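Long-range contacts in lactococcal phage P2 ORF15 (Lactococcus phage p2, PDB 2WZP), which probably forms the ring-shaped distal tail hub of the phage, joining the tail tube to the baseplate that attaches to the host cell: residues L64-N69 with G80-T85; I160-Y165 with K318-A323. All coordinates share one frame; numbering follows the deposited sequence.

In the fold
Contact 1 comes first along the chain and is complete before contact 2 begins. It joins the two legs of a hairpin that projects from the N-terminal part of the protein. Contact 2 brings together residues 160-165, where the chain leaves the seven-stranded sheet of that part, and residues 318-323, on the strand that comes last in the chain, in the six-stranded sheet of the C-terminal part. The centres of contacts 1 and 2 lie about 18 Å apart; their nearest atoms are about 5 Å apart, without touching. Gln86 and Asp324 bridge them: Gln86 follows contact 1 and bonds to Lys163, while Asp324 follows contact 2 and packs on Leu64. Both contacts also meet the same neighbouring subunit, so hairpin base and domain junction are both close to the assembly's interfaces.

Contact 1. Residues L64-N69 with G80-T85; sequences LQSTNN and GTRSIT
A long beta hairpin arm is zipped together here, Gln65 and Thr67 on one leg facing Thr85 and Ser83 on the other. In each of these two antiparallel hydrogen-bonded pairs both backbone bonds are made. Gln65 N gives to Thr85 O at 3.0 Å, lying in the carbonyl plane, and Thr85 N returns the bond to Gln65 O from above that carbonyl's plane. Thr67 N reaches Ser83 O at 2.9 Å, and Ser83 N answers to Thr67 O. The side chains of these four residues share a face. There the Gln65 chain bends at chi2 (93°), laying OE1 3.6 Å from CG2 of Thr85, while the methyl CG2 of Thr67 rests on CB of Ser83. The face of Ser66 and Ile84 is more buried, with Leu64 CD2 touching Ile84 CG1 at 4.2 Å.

Beyond the strands the legs stay joined: Gly80 N bonds to Asn68 O, and the ND2 of Asn69 makes a weak, bent bond to Thr81 O. Asn68 and Arg82 run alongside each other in the same direction, OD1 of Asn68 3.2 Å from CB of Arg82, with the amide turned 69° against the guanidinium plane. A water donates to both Asn68 OD1 and Gly80 O, bridging the legs.

Strands 71-73 and 76-78 continue the arm outward. At its base, Leu64 and Gln65 pair antiparallel with a strand of a second subunit, whose Leu115, ending helix 100-115, packs on Leu64; Asn74 of a third subunit accepts from Ile84 N.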
ATOM      1  N   LEU M  64       1.040  29.814  -0.758  1.00 32.60           N
ATOM      2  CA  LEU M  64       1.192  30.260  -2.148  1.00 31.63           C
ATOM      3  C   LEU M  64       2.407  29.650  -2.800  1.00 33.86           C
ATOM      4  O   LEU M  64       3.248  29.025  -2.123  1.00 32.64           O
ATOM      5  CB  LEU M  64       1.266  31.826  -2.260  1.00 31.42           C
ATOM      6  CG  LEU M  64       2.272  32.619  -1.423  1.00 34.44           C
ATOM      7  CD1 LEU M  64       3.677  32.397  -1.901  1.00 34.27           C
ATOM      8  CD2 LEU M  64       2.031  34.071  -1.603  1.00 37.86           C
ATOM      9  N   GLN M  65       2.521  29.893  -4.113  1.00 28.88           N
ATOM     10  CA  GLN M  65       3.648  29.455  -4.922  1.00 28.42           C
ATOM     11  C   GLN M  65       4.191  30.677  -5.623  1.00 32.06           C
ATOM     12  O   GLN M  65       3.460  31.640  -5.857  1.00 28.83           O
ATOM     13  CB  GLN M  65       3.265  28.385  -5.969  1.00 29.01           C
ATOM     14  CG  GLN M  65       2.820  27.051  -5.396  1.00 34.74           C
ATOM     15  CD  GLN M  65       1.318  27.004  -5.239  1.00 56.87           C
ATOM     16  OE1 GLN M  65       0.551  27.124  -6.216  1.00 46.62           O
ATOM     17  NE2 GLN M  65       0.866  26.815  -4.000  1.00 46.46           N
ATOM     18  N   SER M  66       5.478  30.624  -5.959  1.00 30.51           N
ATOM     19  CA  SER M  66       6.154  31.676  -6.672  1.00 30.37           C
ATOM     20  C   SER M  66       7.121  31.094  -7.701  1.00 38.90           C
ATOM     21  O   SER M  66       7.654  29.994  -7.528  1.00 39.38           O
ATOM     22  CB  SER M  66       6.883  32.581  -5.697  1.00 31.55           C
ATOM     23  OG  SER M  66       7.250  33.782  -6.353  1.00 40.97           O
ATOM     24  N   THR M  67       7.315  31.818  -8.790  1.00 37.86           N
ATOM     25  CA  THR M  67       8.297  31.460  -9.807  1.00 37.83           C
ATOM     26  C   THR M  67       9.067  32.682 -10.187  1.00 42.89           C
ATOM     27  O   THR M  67       8.494  33.776 -10.236  1.00 43.28           O
ATOM     28  CB  THR M  67       7.687  30.771 -11.020  1.00 47.58           C
ATOM     29  OG1 THR M  67       8.773  30.198 -11.767  1.00 54.01           O
ATOM     30  CG2 THR M  67       6.871  31.720 -11.920  1.00 43.48           C
ATOM     31  N   ASN M  68      10.361  32.512 -10.447  1.00 40.34           N
ATOM     32  CA  ASN M  68      11.187  33.624 -10.918  1.00 40.23           C
ATOM     33  C   ASN M  68      11.760  33.277 -12.274  1.00 40.61           C
ATOM     34  O   ASN M  68      12.677  33.963 -12.741  1.00 40.83           O
ATOM     35  CB  ASN M  68      12.289  33.975  -9.928  1.00 41.86           C
ATOM     36  CG  ASN M  68      11.773  34.731  -8.755  1.00 52.93           C
ATOM     37  OD1 ASN M  68      11.882  35.959  -8.705  1.00 41.82           O
ATOM     38  ND2 ASN M  68      11.203  34.005  -7.790  1.00 42.09           N
ATOM     39  N   ASN M  69      11.235  32.188 -12.887  1.00 34.40           N
ATOM     40  CA  ASN M  69      11.638  31.688 -14.206  1.00 34.27           C
ATOM     41  C   ASN M  69      13.155  31.590 -14.297  1.00 35.93           C
ATOM     42  O   ASN M  69      13.765  32.096 -15.252  1.00 37.31           O
ATOM     43  CB  ASN M  69      11.085  32.590 -15.335  1.00 39.66           C
ATOM     44  CG  ASN M  69       9.591  32.596 -15.412  1.00 60.60           C
ATOM     45  OD1 ASN M  69       8.982  31.605 -15.817  1.00 53.23           O
ATOM     46  ND2 ASN M  69       8.972  33.675 -14.929  1.00 53.04           N
ATOM     47  N   GLY M  80      14.281  35.610 -14.053  1.00 35.02           N
ATOM     48  CA  GLY M  80      13.343  36.157 -15.016  1.00 35.46           C
ATOM     49  C   GLY M  80      12.270  36.904 -14.279  1.00 42.96           C
ATOM     50  O   GLY M  80      12.531  37.511 -13.225  1.00 42.61           O
ATOM     51  N   THR M  81      11.047  36.837 -14.809  1.00 41.94           N
ATOM     52  CA  THR M  81       9.976  37.553 -14.139  1.00 42.22           C
ATOM     53  C   THR M  81       9.450  36.750 -12.967  1.00 44.66           C
ATOM     54  O   THR M  81       9.285  35.532 -13.059  1.00 43.13           O
ATOM     55  CB  THR M  81       8.886  38.155 -15.103  1.00 52.44           C
ATOM     56  OG1 THR M  81       7.696  37.363 -15.108  1.00 57.33           O
ATOM     57  CG2 THR M  81       9.369  38.367 -16.504  1.00 48.26           C
ATOM     58  N   ARG M  82       9.202  37.451 -11.867  1.00 41.16           N
ATOM     59  CA  ARG M  82       8.639  36.890 -10.657  1.00 40.01           C
ATOM     60  C   ARG M  82       7.111  36.917 -10.763  1.00 42.78           C
ATOM     61  O   ARG M  82       6.519  37.901 -11.221  1.00 40.80           O
ATOM     62  CB  ARG M  82       9.213  37.617  -9.443  1.00 40.46           C
ATOM     63  CG  ARG M  82       8.243  37.946  -8.352  1.00 53.91           C
ATOM     64  CD  ARG M  82       8.391  37.109  -7.119  1.00 56.94           C
ATOM     65  NE  ARG M  82       7.389  37.583  -6.177  1.00 67.38           N
ATOM     66  CZ  ARG M  82       7.650  38.308  -5.093  1.00 81.76           C
ATOM     67  NH1 ARG M  82       6.656  38.743  -4.325  1.00 68.15           N
ATOM     68  NH2 ARG M  82       8.909  38.587  -4.753  1.00 63.32           N
ATOM     69  N   SER M  83       6.488  35.793 -10.409  1.00 40.18           N
ATOM     70  CA  SER M  83       5.051  35.596 -10.505  1.00 39.35           C
ATOM     71  C   SER M  83       4.564  34.781  -9.322  1.00 41.74           C
ATOM     72  O   SER M  83       5.200  33.801  -8.958  1.00 42.80           O
ATOM     73  CB  SER M  83       4.737  34.848 -11.797  1.00 44.33           C
ATOM     74  OG  SER M  83       3.358  34.881 -12.108  1.00 59.16           O
ATOM     75  N   ILE M  84       3.453  35.194  -8.714  1.00 36.74           N
ATOM     76  CA  ILE M  84       2.808  34.504  -7.603  1.00 35.42           C
ATOM     77  C   ILE M  84       1.596  33.758  -8.146  1.00 39.53           C
ATOM     78  O   ILE M  84       0.912  34.244  -9.048  1.00 39.71           O
ATOM     79  CB  ILE M  84       2.471  35.495  -6.427  1.00 37.64           C
ATOM     80  CG1 ILE M  84       3.474  35.349  -5.310  1.00 38.17           C
ATOM     81  CG2 ILE M  84       1.046  35.393  -5.848  1.00 36.36           C
ATOM     82  CD1 ILE M  84       4.551  36.234  -5.418  1.00 44.17           C
ATOM     83  N   THR M  85       1.350  32.574  -7.609  1.00 35.04           N
ATOM     84  CA  THR M  85       0.200  31.745  -7.932  1.00 34.02           C
ATOM     85  C   THR M  85      -0.483  31.437  -6.599  1.00 37.03           C
ATOM     86  O   THR M  85       0.152  30.950  -5.662  1.00 35.77           O
ATOM     87  CB  THR M  85       0.637  30.478  -8.699  1.00 42.55           C
ATOM     88  OG1 THR M  85       1.034  30.840 -10.013  1.00 49.19           O
ATOM     89  CG2 THR M  85      -0.454  29.444  -8.795  1.00 38.61           C
TER
HETATM   90  O   HOH W   1      13.072  38.054 -10.261  1.00 58.53           O

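Contact 2. Residues I160-Y165 with K318-A323; sequences IITKWY and KIKRKA
With chi1 at 75°, the Tyr165 ring is swung between its own backbone N and carbonyl carbon, where the Lys320 chain can run over one face. That lysine leaves its backbone extended (chi1 -155°) and then bends at chi3 (-114°). Its CG lies 3.5 Å from Tyr165 CD1, and CE sits 4.0 Å above the ring centre in a CH-pi contact. NZ continues over the same face, 4.9 Å from the centroid, as a cation-pi partner. At the ring's edge, in its plane, is Thr162 O. The Thr162 and Lys320 side chains reach toward each other, OG1 of Thr162 3.7 Å from NZ of Lys320, too far for a hydrogen bond, while CG2 of Thr162 rests against CD of the lysine. Asp134 ties the cluster together: OD2 forms a salt bridge with Lys320 NZ and OD1 a hydrogen bond with Tyr165 OH, so one carboxylate positions both partners and probably balances the lysine's buried charge.

A single, rather long backbone bond crosses, Ala323 N to Trp164 O at 3.3 Å, the donor well above the carbonyl plane. Lys163 CG covers the centre of one face of the Trp164 ring.

Two bulges turn the chain here: a classic bulge with Ile161 and Thr162 opposite Asp134, and a G1 bulge with Trp164 and Tyr165 opposite Tyr132. They carry it from strand 153-163 into strand 165-173, which borders strand 312-322, while Phe225 of strand 224-233 packs on Thr162 and Tyr165.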
ATOM      1  N   ILE M 160      -9.648  30.996  -6.581  1.00 28.32           N
ATOM      2  CA  ILE M 160      -9.257  32.291  -6.019  1.00 27.38           C
ATOM      3  C   ILE M 160      -9.475  33.394  -7.048  1.00 30.88           C
ATOM      4  O   ILE M 160      -9.118  33.229  -8.220  1.00 30.09           O
ATOM      5  CB  ILE M 160      -7.748  32.239  -5.626  1.00 30.15           C
ATOM      6  CG1 ILE M 160      -7.386  31.059  -4.681  1.00 29.18           C
ATOM      7  CG2 ILE M 160      -7.222  33.595  -5.129  1.00 33.48           C
ATOM      8  CD1 ILE M 160      -7.934  31.043  -3.263  1.00 28.99           C
ATOM      9  N   ILE M 161      -9.984  34.553  -6.591  1.00 27.86           N
ATOM     10  CA  ILE M 161     -10.139  35.743  -7.418  1.00 26.18           C
ATOM     11  C   ILE M 161      -9.238  36.769  -6.828  1.00 33.66           C
ATOM     12  O   ILE M 161      -8.340  37.264  -7.516  1.00 33.44           O
ATOM     13  CB  ILE M 161     -11.601  36.224  -7.567  1.00 27.42           C
ATOM     14  CG1 ILE M 161     -12.424  35.145  -8.283  1.00 26.51           C
ATOM     15  CG2 ILE M 161     -11.699  37.584  -8.311  1.00 24.80           C
ATOM     16  CD1 ILE M 161     -13.794  35.052  -7.811  1.00 33.55           C
ATOM     17  N   THR M 162      -9.435  37.059  -5.533  1.00 33.36           N
ATOM     18  CA  THR M 162      -8.682  38.081  -4.805  1.00 33.18           C
ATOM     19  C   THR M 162      -8.337  37.527  -3.458  1.00 37.55           C
ATOM     20  O   THR M 162      -9.198  37.438  -2.620  1.00 38.60           O
ATOM     21  CB  THR M 162      -9.517  39.363  -4.773  1.00 41.37           C
ATOM     22  OG1 THR M 162      -9.634  39.848  -6.108  1.00 41.19           O
ATOM     23  CG2 THR M 162      -8.876  40.424  -3.988  1.00 48.11           C
ATOM     24  N   LYS M 163      -7.110  37.066  -3.275  1.00 34.82           N
ATOM     25  CA  LYS M 163      -6.763  36.470  -2.004  1.00 34.34           C
ATOM     26  C   LYS M 163      -5.966  37.342  -1.080  1.00 37.92           C
ATOM     27  O   LYS M 163      -4.828  37.681  -1.333  1.00 34.37           O
ATOM     28  CB  LYS M 163      -6.092  35.121  -2.161  1.00 36.86           C
ATOM     29  CG  LYS M 163      -6.003  34.372  -0.887  1.00 32.76           C
ATOM     30  CD  LYS M 163      -5.217  33.156  -1.094  1.00 40.29           C
ATOM     31  CE  LYS M 163      -4.499  32.750   0.122  1.00 37.47           C
ATOM     32  NZ  LYS M 163      -3.369  31.921  -0.268  1.00 40.54           N
ATOM     33  N   TRP M 164      -6.657  37.650   0.008  1.00 33.60           N
ATOM     34  CA  TRP M 164      -6.279  38.483   1.121  1.00 29.21           C
ATOM     35  C   TRP M 164      -6.347  39.972   0.806  1.00 29.99           C
ATOM     36  O   TRP M 164      -5.540  40.523   0.106  1.00 28.65           O
ATOM     37  CB  TRP M 164      -4.987  38.038   1.760  1.00 27.63           C
ATOM     38  CG  TRP M 164      -4.977  36.615   2.237  1.00 28.50           C
ATOM     39  CD1 TRP M 164      -3.897  35.836   2.368  1.00 31.68           C
ATOM     40  CD2 TRP M 164      -6.090  35.809   2.612  1.00 28.13           C
ATOM     41  NE1 TRP M 164      -4.243  34.610   2.809  1.00 31.62           N
ATOM     42  CE2 TRP M 164      -5.593  34.565   2.966  1.00 32.12           C
ATOM     43  CE3 TRP M 164      -7.460  36.021   2.680  1.00 29.08           C
ATOM     44  CZ2 TRP M 164      -6.404  33.537   3.381  1.00 30.13           C
ATOM     45  CZ3 TRP M 164      -8.256  35.006   3.092  1.00 29.59           C
ATOM     46  CH2 TRP M 164      -7.734  33.778   3.433  1.00 29.84           C
ATOM     47  N   TYR M 165      -7.439  40.570   1.254  1.00 24.94           N
ATOM     48  CA  TYR M 165      -7.673  41.981   1.117  1.00 23.55           C
ATOM     49  C   TYR M 165      -8.437  42.485   2.320  1.00 28.98           C
ATOM     50  O   TYR M 165      -8.972  41.704   3.108  1.00 29.72           O
ATOM     51  CB  TYR M 165      -8.392  42.317  -0.213  1.00 23.86           C
ATOM     52  CG  TYR M 165      -9.868  41.990  -0.292  1.00 23.58           C
ATOM     53  CD1 TYR M 165     -10.830  42.893   0.160  1.00 24.62           C
ATOM     54  CD2 TYR M 165     -10.305  40.799  -0.855  1.00 23.28           C
ATOM     55  CE1 TYR M 165     -12.186  42.607   0.064  1.00 23.28           C
ATOM     56  CE2 TYR M 165     -11.657  40.498  -0.951  1.00 23.61           C
ATOM     57  CZ  TYR M 165     -12.598  41.410  -0.508  1.00 27.85           C
ATOM     58  OH  TYR M 165     -13.935  41.087  -0.591  1.00 26.25           O
ATOM     59  N   LYS M 318     -12.524  53.862  -1.924  1.00 28.68           N
ATOM     60  CA  LYS M 318     -12.650  52.571  -1.242  1.00 27.72           C
ATOM     61  C   LYS M 318     -11.584  51.714  -1.898  1.00 30.68           C
ATOM     62  O   LYS M 318     -11.728  51.316  -3.057  1.00 29.76           O
ATOM     63  CB  LYS M 318     -14.044  51.963  -1.388  1.00 29.15           C
ATOM     64  CG  LYS M 318     -14.280  50.790  -0.455  1.00 27.51           C
ATOM     65  CD  LYS M 318     -15.614  50.138  -0.737  1.00 25.56           C
ATOM     66  CE  LYS M 318     -15.880  49.079   0.285  1.00 29.94           C
ATOM     67  NZ  LYS M 318     -17.174  48.397   0.076  1.00 42.18           N
ATOM     68  N   ILE M 319     -10.451  51.587  -1.217  1.00 28.00           N
ATOM     69  CA  ILE M 319      -9.275  50.875  -1.715  1.00 26.99           C
ATOM     70  C   ILE M 319      -9.271  49.458  -1.261  1.00 30.62           C
ATOM     71  O   ILE M 319      -9.555  49.185  -0.096  1.00 30.46           O
ATOM     72  CB  ILE M 319      -8.007  51.635  -1.309  1.00 29.74           C
ATOM     73  CG1 ILE M 319      -8.011  53.052  -1.930  1.00 29.97           C
ATOM     74  CG2 ILE M 319      -6.753  50.871  -1.688  1.00 29.40           C
ATOM     75  CD1 ILE M 319      -7.805  54.084  -1.015  1.00 31.17           C
ATOM     76  N   LYS M 320      -8.966  48.542  -2.202  1.00 27.26           N
ATOM     77  CA  LYS M 320      -8.885  47.125  -1.926  1.00 25.64           C
ATOM     78  C   LYS M 320      -7.415  46.836  -1.696  1.00 30.39           C
ATOM     79  O   LYS M 320      -6.654  46.650  -2.650  1.00 29.39           O
ATOM     80  CB  LYS M 320      -9.492  46.299  -3.068  1.00 26.14           C
ATOM     81  CG  LYS M 320      -9.962  44.947  -2.595  1.00 33.13           C
ATOM     82  CD  LYS M 320     -10.215  43.989  -3.747  1.00 45.98           C
ATOM     83  CE  LYS M 320     -11.657  43.581  -3.939  1.00 44.09           C
ATOM     84  NZ  LYS M 320     -11.781  42.710  -5.126  1.00 59.34           N
ATOM     85  N   ARG M 321      -7.000  46.870  -0.410  1.00 27.76           N
ATOM     86  CA  ARG M 321      -5.609  46.623   0.016  1.00 27.43           C
ATOM     87  C   ARG M 321      -5.217  45.170  -0.221  1.00 29.86           C
ATOM     88  O   ARG M 321      -6.087  44.326  -0.204  1.00 29.53           O
ATOM     89  CB  ARG M 321      -5.417  47.030   1.477  1.00 28.57           C
ATOM     90  CG  ARG M 321      -5.716  48.511   1.713  1.00 25.92           C
ATOM     91  CD  ARG M 321      -5.339  49.007   3.074  1.00 41.42           C
ATOM     92  NE  ARG M 321      -3.947  48.815   3.440  1.00 71.21           N
ATOM     93  CZ  ARG M 321      -3.166  49.772   3.923  1.00 95.17           C
ATOM     94  NH1 ARG M 321      -1.915  49.502   4.266  1.00 92.55           N
ATOM     95  NH2 ARG M 321      -3.639  51.001   4.101  1.00 73.45           N
ATOM     96  N   LYS M 322      -3.941  44.877  -0.484  1.00 26.14           N
ATOM     97  CA  LYS M 322      -3.463  43.551  -0.883  1.00 24.86           C
ATOM     98  C   LYS M 322      -2.416  42.971   0.055  1.00 31.01           C
ATOM     99  O   LYS M 322      -1.529  43.691   0.507  1.00 31.08           O
ATOM    100  CB  LYS M 322      -2.905  43.663  -2.326  1.00 27.35           C
ATOM    101  CG  LYS M 322      -2.241  42.418  -2.952  1.00 34.13           C
ATOM    102  CD  LYS M 322      -1.913  42.685  -4.398  1.00 42.38           C
ATOM    103  CE  LYS M 322      -1.612  41.469  -5.212  1.00 52.04           C
ATOM    104  NZ  LYS M 322      -0.168  41.216  -5.282  1.00 65.33           N
ATOM    105  N   ALA M 323      -2.489  41.647   0.296  1.00 29.27           N
ATOM    106  CA  ALA M 323      -1.541  40.856   1.068  1.00 29.61           C
ATOM    107  C   ALA M 323      -1.563  39.474   0.458  1.00 35.34           C
ATOM    108  O   ALA M 323      -2.589  38.815   0.531  1.00 36.46           O
ATOM    109  CB  ALA M 323      -1.959  40.805   2.523  1.00 30.29           C
TER